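Oligogalacturonate lyase (Yersinia enterocolitica subsp. enterocolitica, PDB 3PE7) cleaves short oligogalacturonates from pectin breakdown by beta-elimination, using a metal-binding active site on a seven-bladed beta-propeller. Local coordinates at residues A94-Y97 against N103-R106; V253-L258 against P262-Y267; S286-N291 against S295-D300. All coordinates share one frame; numbering follows the deposited sequence.

Contact 1: A94-Y97 against N103-R106; sequences ALFY and NLMR
Leu104 opens the contact with its two methyls doing different jobs: CD1 comes to the edge of the Phe96 ring, near its plane and 3.9 Å from Phe96 CD2, while Leu104 CD2 rests against the backbone carbonyl of Tyr97. Next in line, Met105 makes both backbone bonds of the pair with Tyr97. Its N reaches Tyr97 O at 2.8 Å in a nearly straight bond, and its O accepts from Tyr97 N over a longer 3.1 Å. The Met105 side chain runs beside the tyrosine, with CB 3.5 Å from Tyr97 CE1 and CG over one face of the ring; the ring's hydroxyl goes on to Glu114 of the next strand. Arg106 then sends its aliphatic part over a face of Phe96, where Arg106 CG sits 4.0 Å from the ring centroid. With CG anti to the backbone N (chi1 -175°) and the chain extended as far as NE, the guanidinium is carried past the ring, its plane at 82° to it, and Ala94 CB lies over one guanidinium face. Phe87 of the neighbouring strand also meets Phe96. Together the segments form part of the antiparallel hairpin made by the two middle strands of a four-stranded propeller blade.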
loop_
_atom_site.group_PDB
_atom_site.type_symbol
_atom_site.label_atom_id
_atom_site.label_comp_id
_atom_site.label_asym_id
_atom_site.label_seq_id
_atom_site.Cartn_x
_atom_site.Cartn_y
_atom_site.Cartn_z
ATOM N N ALA A 94 10.180 -13.901 -7.297
ATOM C CA ALA A 94 10.801 -12.612 -7.630
ATOM C C ALA A 94 10.332 -11.475 -6.738
ATOM O O ALA A 94 9.220 -11.495 -6.220
ATOM C CB ALA A 94 10.562 -12.254 -9.093
ATOM N N LEU A 95 11.199 -10.478 -6.579
ATOM C CA LEU A 95 10.829 -9.195 -5.987
ATOM C C LEU A 95 10.921 -8.119 -7.065
ATOM O O LEU A 95 11.902 -8.071 -7.803
ATOM C CB LEU A 95 11.771 -8.840 -4.842
ATOM C CG LEU A 95 11.910 -7.371 -4.425
ATOM C CD1 LEU A 95 10.633 -6.865 -3.731
ATOM C CD2 LEU A 95 13.121 -7.248 -3.505
ATOM N N PHE A 96 9.895 -7.279 -7.163
ATOM C CA PHE A 96 9.943 -6.071 -8.008
ATOM C C PHE A 96 9.982 -4.838 -7.115
ATOM O O PHE A 96 9.230 -4.749 -6.141
ATOM C CB PHE A 96 8.727 -5.983 -8.922
ATOM C CG PHE A 96 8.701 -7.038 -9.992
ATOM C CD1 PHE A 96 8.118 -8.281 -9.745
ATOM C CD2 PHE A 96 9.259 -6.786 -11.242
ATOM C CE1 PHE A 96 8.093 -9.274 -10.751
ATOM C CE2 PHE A 96 9.229 -7.764 -12.259
ATOM C CZ PHE A 96 8.657 -9.012 -12.007
ATOM N N TYR A 97 10.867 -3.892 -7.438
ATOM C CA TYR A 97 10.960 -2.659 -6.659
ATOM C C TYR A 97 11.642 -1.584 -7.498
ATOM O O TYR A 97 12.216 -1.877 -8.548
ATOM C CB TYR A 97 11.752 -2.897 -5.356
ATOM C CG TYR A 97 13.252 -2.962 -5.563
ATOM C CD1 TYR A 97 13.863 -4.098 -6.111
ATOM C CD2 TYR A 97 14.073 -1.880 -5.212
ATOM C CE1 TYR A 97 15.249 -4.157 -6.297
ATOM C CE2 TYR A 97 15.463 -1.940 -5.407
ATOM C CZ TYR A 97 16.037 -3.072 -5.948
ATOM O OH TYR A 97 17.405 -3.136 -6.154
ATOM N N ASN A 103 14.613 3.246 -11.819
ATOM C CA ASN A 103 14.873 1.907 -12.348
ATOM C C ASN A 103 13.952 0.871 -11.724
ATOM O O ASN A 103 14.095 0.568 -10.533
ATOM C CB ASN A 103 16.321 1.500 -12.062
ATOM C CG ASN A 103 17.331 2.388 -12.773
ATOM O OD1 ASN A 103 17.133 2.763 -13.922
ATOM N ND2 ASN A 103 18.412 2.741 -12.079
ATOM N N LEU A 104 13.010 0.361 -12.521
ATOM C CA LEU A 104 12.151 -0.722 -12.055
ATOM C C LEU A 104 12.946 -2.022 -12.161
ATOM O O LEU A 104 13.331 -2.437 -13.267
ATOM C CB LEU A 104 10.840 -0.767 -12.858
ATOM C CG LEU A 104 9.690 -1.660 -12.340
ATOM C CD1 LEU A 104 9.987 -3.167 -12.458
ATOM C CD2 LEU A 104 9.256 -1.322 -10.915
ATOM N N MET A 105 13.197 -2.651 -11.015
ATOM C CA MET A 105 14.084 -3.805 -10.918
ATOM C C MET A 105 13.289 -5.074 -10.654
ATOM O O MET A 105 12.245 -5.024 -10.002
ATOM C CB MET A 105 15.064 -3.645 -9.746
ATOM C CG MET A 105 15.834 -2.332 -9.699
ATOM S SD MET A 105 16.909 -2.137 -11.149
ATOM C CE MET A 105 17.979 -3.544 -10.951
ATOM N N ARG A 106 13.811 -6.191 -11.153
ATOM C CA ARG A 106 13.350 -7.532 -10.797
ATOM C C ARG A 106 14.487 -8.287 -10.135
ATOM O O ARG A 106 15.599 -8.397 -10.686
ATOM C CB ARG A 106 12.858 -8.302 -12.034
ATOM C CG ARG A 106 12.237 -9.687 -11.710
ATOM C CD ARG A 106 11.997 -10.493 -13.003
ATOM N NE ARG A 106 11.418 -11.812 -12.722
ATOM C CZ ARG A 106 12.107 -12.897 -12.379
ATOM N NH1 ARG A 106 13.433 -12.878 -12.271
ATOM N NH2 ARG A 106 11.457 -14.033 -12.154
#

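Contact 2: V253-L258 against P262-Y267; sequences VYVSYL and PDRFIY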
loop_
_atom_site.group_PDB
_atom_site.type_symbol
_atom_site.label_atom_id
_atom_site.label_comp_id
_atom_site.label_asym_id
_atom_site.label_seq_id
_atom_site.Cartn_x
_atom_site.Cartn_y
_atom_site.Cartn_z
ATOM N N VAL A 253 -13.352 -0.509 -3.293
ATOM C CA VAL A 253 -13.811 -0.091 -1.960
ATOM C C VAL A 253 -13.154 1.244 -1.647
ATOM O O VAL A 253 -12.036 1.502 -2.079
ATOM C CB VAL A 253 -13.468 -1.168 -0.894
ATOM C CG1 VAL A 253 -13.736 -0.689 0.550
ATOM C CG2 VAL A 253 -14.250 -2.461 -1.181
ATOM N N TYR A 254 -13.867 2.096 -0.918
ATOM C CA TYR A 254 -13.323 3.403 -0.545
ATOM C C TYR A 254 -14.029 3.941 0.685
ATOM O O TYR A 254 -15.021 3.378 1.155
ATOM C CB TYR A 254 -13.435 4.409 -1.716
ATOM C CG TYR A 254 -14.862 4.711 -2.131
ATOM C CD1 TYR A 254 -15.540 3.881 -3.046
ATOM C CD2 TYR A 254 -15.539 5.823 -1.607
ATOM C CE1 TYR A 254 -16.870 4.166 -3.423
ATOM C CE2 TYR A 254 -16.850 6.112 -1.983
ATOM C CZ TYR A 254 -17.503 5.283 -2.890
ATOM O OH TYR A 254 -18.817 5.584 -3.226
ATOM N N VAL A 255 -13.514 5.060 1.185
ATOM C CA VAL A 255 -14.060 5.699 2.372
ATOM C C VAL A 255 -14.686 7.033 1.964
ATOM O O VAL A 255 -14.104 7.781 1.159
ATOM C CB VAL A 255 -12.971 5.907 3.428
ATOM C CG1 VAL A 255 -13.478 6.760 4.599
ATOM C CG2 VAL A 255 -12.515 4.568 3.952
ATOM N N SER A 256 -15.865 7.309 2.504
ATOM C CA SER A 256 -16.599 8.526 2.184
ATOM C C SER A 256 -16.923 9.317 3.456
ATOM O O SER A 256 -17.273 8.748 4.489
ATOM C CB SER A 256 -17.901 8.166 1.463
ATOM O OG SER A 256 -18.712 9.322 1.258
ATOM N N TYR A 257 -16.843 10.633 3.369
ATOM C CA TYR A 257 -17.341 11.466 4.462
ATOM C C TYR A 257 -17.815 12.813 3.927
ATOM O O TYR A 257 -17.499 13.178 2.798
ATOM C CB TYR A 257 -16.287 11.622 5.563
ATOM C CG TYR A 257 -14.965 12.232 5.126
ATOM C CD1 TYR A 257 -14.727 13.603 5.255
ATOM C CD2 TYR A 257 -13.934 11.427 4.618
ATOM C CE1 TYR A 257 -13.497 14.161 4.869
ATOM C CE2 TYR A 257 -12.707 11.980 4.233
ATOM C CZ TYR A 257 -12.499 13.340 4.363
ATOM O OH TYR A 257 -11.277 13.879 3.987
ATOM N N LEU A 258 -18.575 13.530 4.754
ATOM C CA LEU A 258 -19.205 14.789 4.350
ATOM C C LEU A 258 -18.723 15.913 5.239
ATOM O O LEU A 258 -18.547 15.726 6.442
ATOM C CB LEU A 258 -20.723 14.688 4.468
ATOM C CG LEU A 258 -21.469 13.692 3.588
ATOM C CD1 LEU A 258 -22.944 13.603 4.041
ATOM C CD2 LEU A 258 -21.351 14.103 2.118
ATOM N N PRO A 262 -18.169 14.271 11.441
ATOM C CA PRO A 262 -16.914 13.535 11.554
ATOM C C PRO A 262 -17.028 12.075 11.089
ATOM O O PRO A 262 -16.005 11.391 10.927
ATOM C CB PRO A 262 -16.623 13.593 13.052
ATOM C CG PRO A 262 -17.982 13.587 13.684
ATOM C CD PRO A 262 -18.908 14.294 12.726
ATOM N N ASP A 263 -18.251 11.630 10.847
ATOM C CA ASP A 263 -18.537 10.211 10.579
ATOM C C ASP A 263 -17.964 9.773 9.242
ATOM O O ASP A 263 -18.061 10.491 8.250
ATOM C CB ASP A 263 -20.040 9.932 10.619
ATOM C CG ASP A 263 -20.622 10.070 12.012
ATOM O OD1 ASP A 263 -19.843 9.992 12.996
ATOM O OD2 ASP A 263 -21.857 10.248 12.109
ATOM N N ARG A 264 -17.332 8.608 9.252
ATOM C CA ARG A 264 -16.760 8.011 8.057
ATOM C C ARG A 264 -17.542 6.767 7.704
ATOM O O ARG A 264 -18.035 6.079 8.595
ATOM C CB ARG A 264 -15.304 7.610 8.332
ATOM C CG ARG A 264 -14.250 8.586 7.822
ATOM C CD ARG A 264 -14.222 9.869 8.585
ATOM N NE ARG A 264 -13.018 10.649 8.255
ATOM C CZ ARG A 264 -12.904 11.962 8.460
ATOM N NH1 ARG A 264 -11.783 12.594 8.133
ATOM N NH2 ARG A 264 -13.908 12.649 8.988
ATOM N N PHE A 265 -17.612 6.463 6.404
ATOM C CA PHE A 265 -18.357 5.305 5.900
ATOM C C PHE A 265 -17.563 4.528 4.856
ATOM O O PHE A 265 -16.904 5.126 4.004
ATOM C CB PHE A 265 -19.695 5.755 5.296
ATOM C CG PHE A 265 -20.626 6.359 6.303
ATOM C CD1 PHE A 265 -21.510 5.558 7.009
ATOM C CD2 PHE A 265 -20.590 7.732 6.574
ATOM C CE1 PHE A 265 -22.354 6.118 7.979
ATOM C CE2 PHE A 265 -21.442 8.291 7.525
ATOM C CZ PHE A 265 -22.317 7.481 8.219
ATOM N N ILE A 266 -17.609 3.201 4.952
ATOM C CA ILE A 266 -17.056 2.332 3.900
ATOM C C ILE A 266 -18.099 2.131 2.801
ATOM O O ILE A 266 -19.267 1.809 3.095
ATOM C CB ILE A 266 -16.619 0.942 4.444
ATOM C CG1 ILE A 266 -15.626 1.091 5.604
ATOM C CG2 ILE A 266 -16.046 0.083 3.339
ATOM C CD1 ILE A 266 -15.324 -0.239 6.322
ATOM N N TYR A 267 -17.671 2.331 1.555
ATOM C CA TYR A 267 -18.524 2.177 0.376
ATOM C C TYR A 267 -17.896 1.169 -0.566
ATOM O O TYR A 267 -16.685 0.933 -0.530
ATOM C CB TYR A 267 -18.631 3.507 -0.376
ATOM C CG TYR A 267 -19.754 4.418 0.073
ATOM C CD1 TYR A 267 -20.901 4.582 -0.703
ATOM C CD2 TYR A 267 -19.672 5.105 1.281
ATOM C CE1 TYR A 267 -21.937 5.432 -0.292
ATOM C CE2 TYR A 267 -20.707 5.955 1.696
ATOM C CZ TYR A 267 -21.826 6.105 0.905
ATOM O OH TYR A 267 -22.846 6.932 1.332
HETATM O O HOH W 1 -19.199 12.702 7.436
#
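Arg264 and Tyr257 stack near the turn of this hairpin, and the arginine is easily followed outward. From CB the chain bends at chi2 (70°); Arg264 CG meets Val255 CG1 at 3.8 Å, and Arg264 CD passes Tyr257 CB. Arg264 NE then lies 3.8 Å from Tyr257 CD2, and Arg264 CZ sits almost over the ring centre, 3.9 Å from the Tyr257 centroid. At the tip Arg264 NH1 comes over CZ of Tyr257, while Arg264 NH2 lies over Tyr257 CD1 and also donates to Pro262 O at 3.1 Å, from above that carbonyl's plane. The guanidinium is thus flat on the ring, planes 2° apart, a cation-pi stack with one nitrogen tied back to its own segment. Farther along, Tyr267 CB packs over one face of Tyr254, 3.6 Å from the ring centroid, and the two rings are near parallel but slid apart. Tyr254 OH is held by Asn276 and Lys232, and Lys232 also makes a cation-pi contact with Tyr267. Paired backbone bonds join Tyr254 to Tyr267 and Ser256 to Phe265, and past them a water spans Leu258 N and Asp263 O. With its strands at 146°, this is a strongly twisted antiparallel beta hairpin at the heart of its propeller blade.

Contact 3: S286-N291 against S295-D300; sequences SHLMSN and SLMVGD. With MN (manganese (II) ion), chain B.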
loop_
_atom_site.group_PDB
_atom_site.type_symbol
_atom_site.label_atom_id
_atom_site.label_comp_id
_atom_site.label_asym_id
_atom_site.label_seq_id
_atom_site.Cartn_x
_atom_site.Cartn_y
_atom_site.Cartn_z
ATOM N N SER A 286 -6.640 5.771 8.963
ATOM C CA SER A 286 -5.725 6.392 8.010
ATOM C C SER A 286 -5.599 5.598 6.719
ATOM O O SER A 286 -5.159 6.129 5.719
ATOM C CB SER A 286 -4.356 6.590 8.667
ATOM O OG SER A 286 -4.446 7.647 9.632
ATOM N N HIS A 287 -5.972 4.325 6.789
ATOM C CA HIS A 287 -5.910 3.390 5.661
ATOM C C HIS A 287 -7.033 2.371 5.820
ATOM O O HIS A 287 -7.633 2.249 6.899
ATOM C CB HIS A 287 -4.564 2.669 5.631
ATOM C CG HIS A 287 -3.395 3.593 5.704
ATOM N ND1 HIS A 287 -2.819 3.967 6.903
ATOM C CD2 HIS A 287 -2.717 4.248 4.735
ATOM C CE1 HIS A 287 -1.821 4.802 6.660
ATOM N NE2 HIS A 287 -1.738 4.986 5.354
ATOM N N LEU A 288 -7.341 1.684 4.720
ATOM C CA LEU A 288 -8.292 0.576 4.742
ATOM C C LEU A 288 -7.806 -0.533 3.812
ATOM O O LEU A 288 -7.262 -0.266 2.726
ATOM C CB LEU A 288 -9.678 1.071 4.312
ATOM C CG LEU A 288 -10.874 0.130 4.503
ATOM C CD1 LEU A 288 -11.065 -0.261 5.992
ATOM C CD2 LEU A 288 -12.129 0.801 3.954
ATOM N N MET A 289 -7.985 -1.777 4.239
ATOM C CA MET A 289 -7.599 -2.923 3.422
ATOM C C MET A 289 -8.525 -4.099 3.724
ATOM O O MET A 289 -9.113 -4.169 4.809
ATOM C CB MET A 289 -6.126 -3.291 3.711
ATOM C CG MET A 289 -5.515 -4.355 2.804
ATOM S SD MET A 289 -5.923 -4.149 1.053
ATOM C CE MET A 289 -5.193 -5.646 0.386
ATOM N N SER A 290 -8.665 -5.001 2.753
ATOM C CA SER A 290 -9.492 -6.200 2.963
ATOM C C SER A 290 -8.709 -7.508 2.815
ATOM O O SER A 290 -7.562 -7.512 2.362
ATOM C CB SER A 290 -10.678 -6.195 1.986
ATOM O OG SER A 290 -10.267 -6.563 0.675
ATOM N N ASN A 291 -9.346 -8.611 3.211
ATOM C CA ASN A 291 -8.880 -9.946 2.866
ATOM C C ASN A 291 -9.294 -10.244 1.416
ATOM O O ASN A 291 -9.813 -9.368 0.727
ATOM C CB ASN A 291 -9.425 -10.991 3.845
ATOM C CG ASN A 291 -10.937 -11.168 3.763
ATOM O OD1 ASN A 291 -11.647 -10.380 3.159
ATOM N ND2 ASN A 291 -11.437 -12.242 4.408
ATOM N N SER A 295 -14.657 -10.067 2.695
ATOM C CA SER A 295 -15.504 -10.432 3.840
ATOM C C SER A 295 -14.984 -9.863 5.168
ATOM O O SER A 295 -15.719 -9.785 6.146
ATOM C CB SER A 295 -15.641 -11.957 3.936
ATOM O OG SER A 295 -14.375 -12.594 4.027
ATOM N N LEU A 296 -13.695 -9.524 5.207
ATOM C CA LEU A 296 -13.100 -8.842 6.366
ATOM C C LEU A 296 -12.332 -7.622 5.899
ATOM O O LEU A 296 -11.711 -7.654 4.841
ATOM C CB LEU A 296 -12.124 -9.765 7.109
ATOM C CG LEU A 296 -12.658 -11.038 7.776
ATOM C CD1 LEU A 296 -11.483 -11.877 8.260
ATOM C CD2 LEU A 296 -13.602 -10.671 8.919
ATOM N N MET A 297 -12.387 -6.547 6.685
ATOM C CA MET A 297 -11.562 -5.373 6.420
ATOM C C MET A 297 -10.837 -4.942 7.682
ATOM O O MET A 297 -11.237 -5.288 8.790
ATOM C CB MET A 297 -12.385 -4.221 5.837
ATOM C CG MET A 297 -13.042 -4.565 4.488
ATOM S SD MET A 297 -13.756 -3.138 3.647
ATOM C CE MET A 297 -14.626 -3.995 2.334
ATOM N N VAL A 298 -9.745 -4.218 7.490
ATOM C CA VAL A 298 -8.955 -3.747 8.620
ATOM C C VAL A 298 -8.544 -2.304 8.407
ATOM O O VAL A 298 -8.207 -1.900 7.285
ATOM C CB VAL A 298 -7.725 -4.686 8.871
ATOM C CG1 VAL A 298 -6.742 -4.684 7.682
ATOM C CG2 VAL A 298 -6.998 -4.291 10.172
ATOM N N GLY A 299 -8.575 -1.515 9.488
ATOM C CA GLY A 299 -8.162 -0.110 9.401
ATOM C C GLY A 299 -7.386 0.319 10.639
ATOM O O GLY A 299 -7.528 -0.266 11.703
ATOM N N ASP A 300 -6.562 1.345 10.471
ATOM C CA ASP A 300 -5.715 1.843 11.564
ATOM C C ASP A 300 -6.228 3.162 12.090
ATOM O O ASP A 300 -6.246 4.161 11.366
ATOM C CB ASP A 300 -4.220 1.921 11.160
ATOM C CG ASP A 300 -3.968 2.517 9.755
ATOM O OD1 ASP A 300 -2.770 2.710 9.436
ATOM O OD2 ASP A 300 -4.904 2.743 8.963
HETATM MN MN MN B . 0.174 5.493 4.542
#
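Asp300 OD1 accepts a hydrogen bond from His287 ND1 at 2.8 Å through its syn lone pair, and a weak bond from the backbone N of His355 reaches the same oxygen. OD2 adds two weak bonds, from ND1 and from the backbone N of His287. The carboxylate approaches the imidazole edge with its plane turned 38° from the ring, its CG set between the backbone N and the carbonyl carbon (chi1 44°). These bonds help to fix the rotation of the ring, whose His287 NE2 binds the manganese at 2.1 Å; the negative charge probably makes NE2 a stronger donor to the metal. Backbone bonds continue the pairing, Ser286 N to Asp300 O and both ways between Met289 and Val298. At the far end Asn291 N donates to Leu296 O, and in return its side-chain OD1, in place of the main-chain carbonyl, accepts from Leu296 N at 3.0 Å, the donor lying above the amide plane. Asn291 ND2 gives a nearly straight bond of 3.0 Å to Ser295 OG and another to Asp362. Gln350, His353 and His355 share the manganese with His287. The whole is the first hairpin of a propeller blade, ending in a His-carboxylate pair that positions a ligand of the manganese site.

The three hairpins follow one another along the chain and belong to three different blades of the propeller. Contacts 2 and 3 sit in consecutive blades, their centres 13 Å apart, and pack directly: Val255 CG2 meets Leu288 CD2 at 3.8 Å and Val253 CG2 meets Met297 CE at 3.9 Å, with Ile266 against both Leu288 and Met297. The apolar side of contact 2 therefore backs the hairpin that carries His287, and the Val255 side chain lies about 13 Å from the manganese. Contact 1 is across the centre of the chain, its centre 26 Å from that of contact 3 and 34 Å from that of contact 2, touching neither. The Tyr97 side chain lies about 12 Å from that of Asp57, a calcium ligand.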